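Local coordinates for 4-diphosphocytidyl-2C-methyl-D-erythritol synthase (Neisseria gonorrhoeae, PDB 1VGW), which catalyses the transfer of a cytidylyl group from CTP to 2-C-methyl-D-erythritol 4-phosphate, forming 4-diphosphocytidyl-2-C-methyl-D-erythritol in isoprenoid biosynthesis, at the interface of chains A and B. Sequence-based numbering; all coordinates share one arbitrary frame. Chains: chain A/B, 4-diphosphocytidyl-2C-methyl-D-erythritol synthase.

Contact 1: the interface of chains A and B. Residues chain A 134, 202-203; chain B 150, 153-154.
The backbone N-H of B:Ile154, first residue of strand 154-158, points almost straight at the carbonyl oxygen O of A:Pro203, with N and O 2.9 Å apart, 168° at the hydrogen and the donor nearly along the C=O axis. Next to this bond, the aliphatic stem of A:Arg202 passes over the backbone of chain B, its CB 3.4 Å from O of B:Ile154. The stem is stretched out from CG to NE (chi2 -176°), and this carries the guanidinium past B:Gln153 towards B:Glu150. There NH1 meets carboxylate OE1 of B:Glu150 at 3.5 Å, a long salt bridge and a weak hydrogen bond, with the two planes turned 88° from each other. B:Gln153 crosses the arginine at about a right angle, its amide end over the stem with NE2 3.8 Å from CD of A:Arg202. Its OE1 faces carboxylate OE2 of A:Glu134 at 3.5 Å, the planes perpendicular and no hydrogen bond between them. On the other flank, CD1 of B:Ile154 brushes CB of A:Pro203 at 4.1 Å. The site fastens the turn between strands 146-149 and 154-158 of one subunit to the body of the other, and so presumably steadies the dimer.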
# COMPACT_ATOMS: atom_id res chain seq x y z
N GLU A 134 23.48 12.75 5.19
CA GLU A 134 22.68 12.52 4.00
C GLU A 134 21.18 12.60 4.25
O GLU A 134 20.43 12.55 3.25
CB GLU A 134 23.05 11.14 3.38
CG GLU A 134 22.55 9.98 4.22
CD GLU A 134 23.61 9.49 5.18
OE1 GLU A 134 24.38 10.35 5.69
OE2 GLU A 134 23.65 8.27 5.44
N ARG A 202 23.05 10.09 -0.97
CA ARG A 202 22.14 9.00 -0.86
C ARG A 202 21.46 9.00 0.51
O ARG A 202 22.06 8.43 1.43
CB ARG A 202 22.88 7.68 -1.07
CG ARG A 202 23.66 7.58 -2.39
CD ARG A 202 24.24 6.14 -2.44
NE ARG A 202 24.96 5.95 -3.70
CZ ARG A 202 25.40 4.74 -4.09
NH1 ARG A 202 25.19 3.68 -3.33
NH2 ARG A 202 26.07 4.67 -5.22
N PRO A 203 20.19 9.40 0.57
CA PRO A 203 19.44 9.45 1.80
C PRO A 203 19.11 8.08 2.34
O PRO A 203 18.99 7.17 1.48
CB PRO A 203 18.17 10.21 1.44
CG PRO A 203 18.60 11.08 0.28
CD PRO A 203 19.50 10.16 -0.50
N GLU B 150 20.32 0.36 -1.92
CA GLU B 150 21.55 -0.44 -1.97
C GLU B 150 21.85 -1.03 -0.61
O GLU B 150 21.74 -2.29 -0.47
CB GLU B 150 22.69 0.18 -2.72
CG GLU B 150 22.99 -0.58 -4.03
CD GLU B 150 23.93 0.10 -4.99
OE1 GLU B 150 25.08 0.44 -4.60
OE2 GLU B 150 23.54 0.26 -6.18
N GLN B 153 20.19 2.68 1.82
CA GLN B 153 20.18 4.01 1.24
C GLN B 153 19.58 4.01 -0.18
O GLN B 153 19.75 3.05 -0.90
CB GLN B 153 21.58 4.61 1.16
CG GLN B 153 22.37 4.63 2.44
CD GLN B 153 23.81 5.06 2.26
OE1 GLN B 153 24.39 5.66 3.16
NE2 GLN B 153 24.41 4.77 1.10
N ILE B 154 19.05 5.14 -0.63
CA ILE B 154 18.49 5.32 -1.93
C ILE B 154 19.60 5.34 -2.99
O ILE B 154 20.40 6.26 -2.98
CB ILE B 154 17.70 6.63 -2.10
CG1 ILE B 154 16.47 6.70 -1.20
CG2 ILE B 154 17.33 6.84 -3.57
CD1 ILE B 154 15.84 8.09 -1.16

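Contact 2: the interface of chains A and B. Residues chain A 142, 146, 163-165; chain B 142, 145-147, 165.
The indole-bearing residue A:Trp164 gives its backbone N-H to the carbonyl oxygen of B:Lys147, N to O 2.8 Å. The hairpin arm typical of the IspD cytidylyltransferases makes this join: strand 163-167 of chain A runs antiparallel to strand 146-149 of chain B. The same two residues pair a second time, backbone N of B:Lys147 to O of A:Trp164 at 2.9 Å. A:Trp164 contributes mainly backbone here, its ring turned away from the partner strand.

Side chains next to the pair pack between the subunits. With CG anti to its carbonyl carbon (chi1 -67°), B:Leu146 holds its side chain alongside A:Gln165, the two pointing the same way; its CD2 rests 3.7 Å from CG of the glutamine. That methyl also meets CG2 of A:Val142 at 3.8 Å, the valine crossing the leucine at about a right angle. The two-fold repeats the motif with the chains exchanged: CD2 of A:Leu146 touches CG2 of B:Val142 at 3.7 Å and lies slightly farther from CG of B:Gln165, 4.1 Å away. Each leucine methyl is therefore wedged between a valine branch and a glutamine stem. The two glutamines reach towards each other tip to tip, amide planes 77° apart, but NE2 of A:Gln165 stays 3.7 Å from OE1 of B:Gln165, too long for a hydrogen bond.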
# COMPACT_ATOMS: atom_id res chain seq x y z
N VAL A 142 8.26 -2.56 -1.07
CA VAL A 142 7.14 -3.02 -1.92
C VAL A 142 6.92 -4.50 -1.64
O VAL A 142 7.87 -5.30 -1.77
CB VAL A 142 7.45 -2.78 -3.41
CG1 VAL A 142 6.26 -3.17 -4.29
CG2 VAL A 142 7.77 -1.31 -3.63
N LEU A 146 4.78 -6.30 -8.90
CA LEU A 146 4.43 -5.12 -9.67
C LEU A 146 4.24 -5.46 -11.15
O LEU A 146 4.99 -6.26 -11.72
CB LEU A 146 5.57 -4.09 -9.57
CG LEU A 146 5.87 -3.42 -8.25
CD1 LEU A 146 7.20 -2.63 -8.39
CD2 LEU A 146 4.75 -2.45 -7.88
N LEU A 163 13.08 -2.57 -3.89
CA LEU A 163 12.27 -1.40 -4.14
C LEU A 163 11.45 -1.00 -2.91
O LEU A 163 10.99 -1.81 -2.09
CB LEU A 163 11.31 -1.56 -5.34
CG LEU A 163 11.96 -1.75 -6.71
CD1 LEU A 163 10.93 -1.76 -7.83
CD2 LEU A 163 12.90 -0.55 -7.00
N TRP A 164 11.28 0.30 -2.72
CA TRP A 164 10.56 0.83 -1.56
C TRP A 164 9.61 1.93 -2.04
O TRP A 164 9.91 2.64 -3.00
CB TRP A 164 11.59 1.40 -0.56
CG TRP A 164 12.51 0.49 0.17
CD1 TRP A 164 13.53 -0.25 -0.37
CD2 TRP A 164 12.64 0.27 1.60
NE1 TRP A 164 14.23 -0.94 0.59
CE2 TRP A 164 13.70 -0.62 1.81
CE3 TRP A 164 11.95 0.75 2.71
CZ2 TRP A 164 14.10 -1.04 3.08
CZ3 TRP A 164 12.33 0.32 3.97
CH2 TRP A 164 13.41 -0.55 4.16
N GLN A 165 8.48 2.09 -1.37
CA GLN A 165 7.54 3.18 -1.63
C GLN A 165 7.77 4.26 -0.56
O GLN A 165 7.66 3.95 0.63
CB GLN A 165 6.09 2.70 -1.49
CG GLN A 165 5.78 1.65 -2.59
CD GLN A 165 4.29 1.34 -2.60
OE1 GLN A 165 3.53 2.00 -3.31
NE2 GLN A 165 3.92 0.38 -1.75
N VAL B 142 0.28 2.20 -8.41
CA VAL B 142 1.29 2.62 -7.44
C VAL B 142 1.21 4.14 -7.27
O VAL B 142 1.48 4.85 -8.22
CB VAL B 142 2.70 2.28 -7.93
CG1 VAL B 142 3.76 2.86 -6.97
CG2 VAL B 142 2.89 0.76 -8.00
N THR B 145 6.06 7.71 -4.82
CA THR B 145 7.36 7.61 -5.50
C THR B 145 8.13 6.35 -5.09
O THR B 145 8.22 6.05 -3.90
CB THR B 145 8.24 8.83 -5.12
OG1 THR B 145 7.58 10.02 -5.57
CG2 THR B 145 9.64 8.73 -5.68
N LEU B 146 8.68 5.62 -6.04
CA LEU B 146 9.41 4.39 -5.81
C LEU B 146 10.93 4.67 -5.77
O LEU B 146 11.45 5.42 -6.57
CB LEU B 146 9.17 3.33 -6.88
CG LEU B 146 7.82 2.68 -7.05
CD1 LEU B 146 7.79 1.83 -8.34
CD2 LEU B 146 7.48 1.77 -5.87
N LYS B 147 11.62 3.99 -4.86
CA LYS B 147 13.05 4.14 -4.74
C LYS B 147 13.71 2.75 -4.77
O LYS B 147 13.11 1.80 -4.30
CB LYS B 147 13.45 4.84 -3.42
CG LYS B 147 12.70 6.08 -3.01
CD LYS B 147 12.88 7.27 -3.94
CE LYS B 147 12.69 8.60 -3.27
NZ LYS B 147 12.79 9.81 -4.11
N GLN B 165 0.15 -2.43 -8.37
CA GLN B 165 0.49 -3.46 -7.40
C GLN B 165 -0.57 -4.57 -7.47
O GLN B 165 -1.74 -4.28 -7.31
CB GLN B 165 0.48 -2.91 -5.97
CG GLN B 165 1.35 -1.70 -5.76
CD GLN B 165 0.83 -0.81 -4.64
OE1 GLN B 165 1.02 -1.11 -3.47
NE2 GLN B 165 0.16 0.26 -5.04

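Contact 3: the interface of chains A and B. Residues chain A 207, 209-211; chain B 219-220, 223.
Carboxylate and carboxamide lie face to face where A:Asp209 meets B:Gln219, their planes 17° apart and stacked while the two side chains cross obliquely. B:Gln219 comes from near the start of helix 218-228, and its extended chain carries the amide across to chain A. A:Asp209 has CG anti to its backbone N (chi1 -163°), which lays the carboxylate over the amide, with its CG 3.8 Å from CD of B:Gln219. The overlap is a flat packing contact; no hydrogen bond joins the two groups.

What fixes the rotation of the glutamine amide is its carbonyl end. OE1 of B:Gln219 accepts the backbone N-H of A:Ala210 at 2.7 Å, an almost linear bond at 177° about the hydrogen. The same oxygen sits near the methyl CB of A:Ala210.

The aspartate is held from its own chain. Its OD2 receives the backbone N-H of A:Arg211 at 2.8 Å, using the anti lone pair, and its OD1 makes a salt bridge with NH2 of that arginine, 3.1 Å apart, though the hydrogen bond in it is weak. The arginine's positive charge may offset the negative charge laid over the amide. Helix 218-228 thereby docks on the segment that follows strand 204-207, an interface that plausibly belongs to the enzyme's dimer. Farther along the helix, the CD1 methyl of B:Ile223 approaches CB of A:Ala210 to 4.3 Å.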
# COMPACT_ATOMS: atom_id res chain seq x y z
N GLN A 207 12.03 2.74 8.15
CA GLN A 207 10.74 2.08 8.16
C GLN A 207 9.57 2.97 8.53
O GLN A 207 9.42 3.43 9.66
CB GLN A 207 10.81 0.85 9.06
CG GLN A 207 9.52 0.04 9.09
CD GLN A 207 9.26 -0.65 7.76
OE1 GLN A 207 10.16 -0.77 6.92
NE2 GLN A 207 8.03 -1.10 7.55
N ASP A 209 5.15 3.25 8.07
CA ASP A 209 4.08 2.46 8.71
C ASP A 209 2.88 2.37 7.77
O ASP A 209 2.57 3.33 7.07
CB ASP A 209 3.65 3.15 10.02
CG ASP A 209 2.88 2.29 10.97
OD1 ASP A 209 3.49 1.73 11.92
OD2 ASP A 209 1.64 2.12 10.80
N ALA A 210 2.19 1.25 7.80
CA ALA A 210 0.98 1.04 7.00
C ALA A 210 -0.11 2.03 7.40
O ALA A 210 -0.86 2.55 6.56
CB ALA A 210 0.51 -0.39 7.15
N ARG A 211 -0.16 2.38 8.69
CA ARG A 211 -1.10 3.39 9.16
C ARG A 211 -0.77 4.77 8.60
O ARG A 211 -1.65 5.64 8.67
CB ARG A 211 -1.08 3.55 10.69
CG ARG A 211 -1.75 2.46 11.49
CD ARG A 211 -0.73 1.84 12.46
NE ARG A 211 -0.65 2.54 13.70
CZ ARG A 211 0.37 2.61 14.53
NH1 ARG A 211 0.23 3.34 15.65
NH2 ARG A 211 1.53 2.02 14.30
N GLN B 219 0.84 -4.42 12.20
CA GLN B 219 0.23 -3.20 11.66
C GLN B 219 -1.04 -3.55 10.89
O GLN B 219 -2.09 -2.91 11.03
CB GLN B 219 1.20 -2.47 10.73
CG GLN B 219 2.47 -1.92 11.34
CD GLN B 219 3.45 -1.41 10.29
OE1 GLN B 219 3.07 -0.78 9.31
NE2 GLN B 219 4.73 -1.67 10.51
N ASP B 220 -0.94 -4.57 10.06
CA ASP B 220 -2.00 -5.09 9.24
C ASP B 220 -3.17 -5.64 10.06
O ASP B 220 -4.33 -5.40 9.71
CB ASP B 220 -1.48 -6.24 8.35
CG ASP B 220 -0.26 -5.89 7.55
OD1 ASP B 220 0.57 -6.80 7.30
OD2 ASP B 220 -0.11 -4.72 7.14
N ILE B 223 -5.36 -2.98 11.50
CA ILE B 223 -6.23 -2.45 10.43
C ILE B 223 -7.28 -3.45 10.02
O ILE B 223 -8.45 -3.11 9.75
CB ILE B 223 -5.39 -1.99 9.22
CG1 ILE B 223 -4.32 -0.97 9.66
CG2 ILE B 223 -6.30 -1.36 8.17
CD1 ILE B 223 -3.54 -0.35 8.53

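Contact 4: the interface of chains A and B. Residues chain A 190-191, 194; chain B 145, 147, 157.
Tip to tip, the ammonium of B:Lys147 and the carboxylate of A:Asp191 close a salt bridge between the subunits, NZ to OD2 2.6 Å. The lysine approaches on the syn lone pair of OD2, the side of the other oxygen; the longer contact to OD1 is weak. NZ also gives a hydrogen bond within its own chain to the hydroxyl OG1 of B:Thr157, 3.0 Å away, which helps to aim it from the neighbouring strand. Beside the bridge, the hydroxyls OG1 of A:Thr190 and B:Thr145 stand 3.6 Å apart, near each other but not bonded.

On the other side, OD2 of A:Asp191 takes a second donor, the backbone N of A:Ser194 at 2.9 Å, which comes from above the carboxylate plane, 38° out of it. The aspartate CG stands between backbone N and carbonyl carbon (chi1 66°), turning the carboxylate towards the N-H at the helix start. A:Ser194 completes the turn: its OG accepts N of A:Thr190 at 3.0 Å and donates to O of A:Asp191. The aspartate thus caps the start of helix 192-197, whose amino end may help keep the carboxylate ionised. That helix start receives the paired strands 146-149 and 154-158 of the partner's arm.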
# COMPACT_ATOMS: atom_id res chain seq x y z
N THR A 190 10.44 14.78 -8.18
CA THR A 190 9.20 14.38 -7.55
C THR A 190 9.23 14.78 -6.07
O THR A 190 8.87 15.91 -5.72
CB THR A 190 8.83 12.91 -7.67
OG1 THR A 190 9.94 12.06 -7.37
CG2 THR A 190 8.31 12.64 -9.09
N ASP A 191 9.72 13.89 -5.21
CA ASP A 191 9.81 14.21 -3.80
C ASP A 191 11.10 14.96 -3.48
O ASP A 191 11.99 15.15 -4.32
CB ASP A 191 9.63 12.96 -2.96
CG ASP A 191 10.69 11.93 -3.09
OD1 ASP A 191 10.66 10.89 -2.37
OD2 ASP A 191 11.64 12.11 -3.90
N SER A 194 14.37 13.16 -4.06
CA SER A 194 14.78 13.05 -5.45
C SER A 194 15.65 14.23 -5.82
O SER A 194 16.62 14.07 -6.58
CB SER A 194 13.62 12.84 -6.42
OG SER A 194 13.04 14.10 -6.79
N THR B 145 6.06 7.71 -4.82
CA THR B 145 7.36 7.61 -5.50
C THR B 145 8.13 6.35 -5.09
O THR B 145 8.22 6.05 -3.90
CB THR B 145 8.24 8.83 -5.12
OG1 THR B 145 7.58 10.02 -5.57
CG2 THR B 145 9.64 8.73 -5.68
N LYS B 147 11.62 3.99 -4.86
CA LYS B 147 13.05 4.14 -4.74
C LYS B 147 13.71 2.75 -4.77
O LYS B 147 13.11 1.80 -4.30
CB LYS B 147 13.45 4.84 -3.42
CG LYS B 147 12.70 6.08 -3.01
CD LYS B 147 12.88 7.27 -3.94
CE LYS B 147 12.69 8.60 -3.27
NZ LYS B 147 12.79 9.81 -4.11
N THR B 157 15.79 6.73 -8.00
CA THR B 157 14.33 6.90 -7.96
C THR B 157 13.80 6.16 -9.21
O THR B 157 14.27 6.47 -10.33
CB THR B 157 13.98 8.39 -8.03
OG1 THR B 157 14.10 8.94 -6.69
CG2 THR B 157 12.59 8.64 -8.54

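Contacts 1 and 4 lie along the arm of chain B, their C-alpha centres about 12 Å apart, and contact 2 lies where the arms of both chains pair, about 10 Å from contact 4 and about 15 Å from contact 1. Contacts 2 and 4 share B:Thr145 and B:Lys147, and strand 154-158 supplies both contact 1 and contact 4. Contact 3 is separate, about 16 Å from contact 2, about 21 Å from contact 4 and about 23 Å from contact 1, and uses the C-terminal helix. With the two-fold twin of each, arm and helix together would clasp the subunits on two fronts.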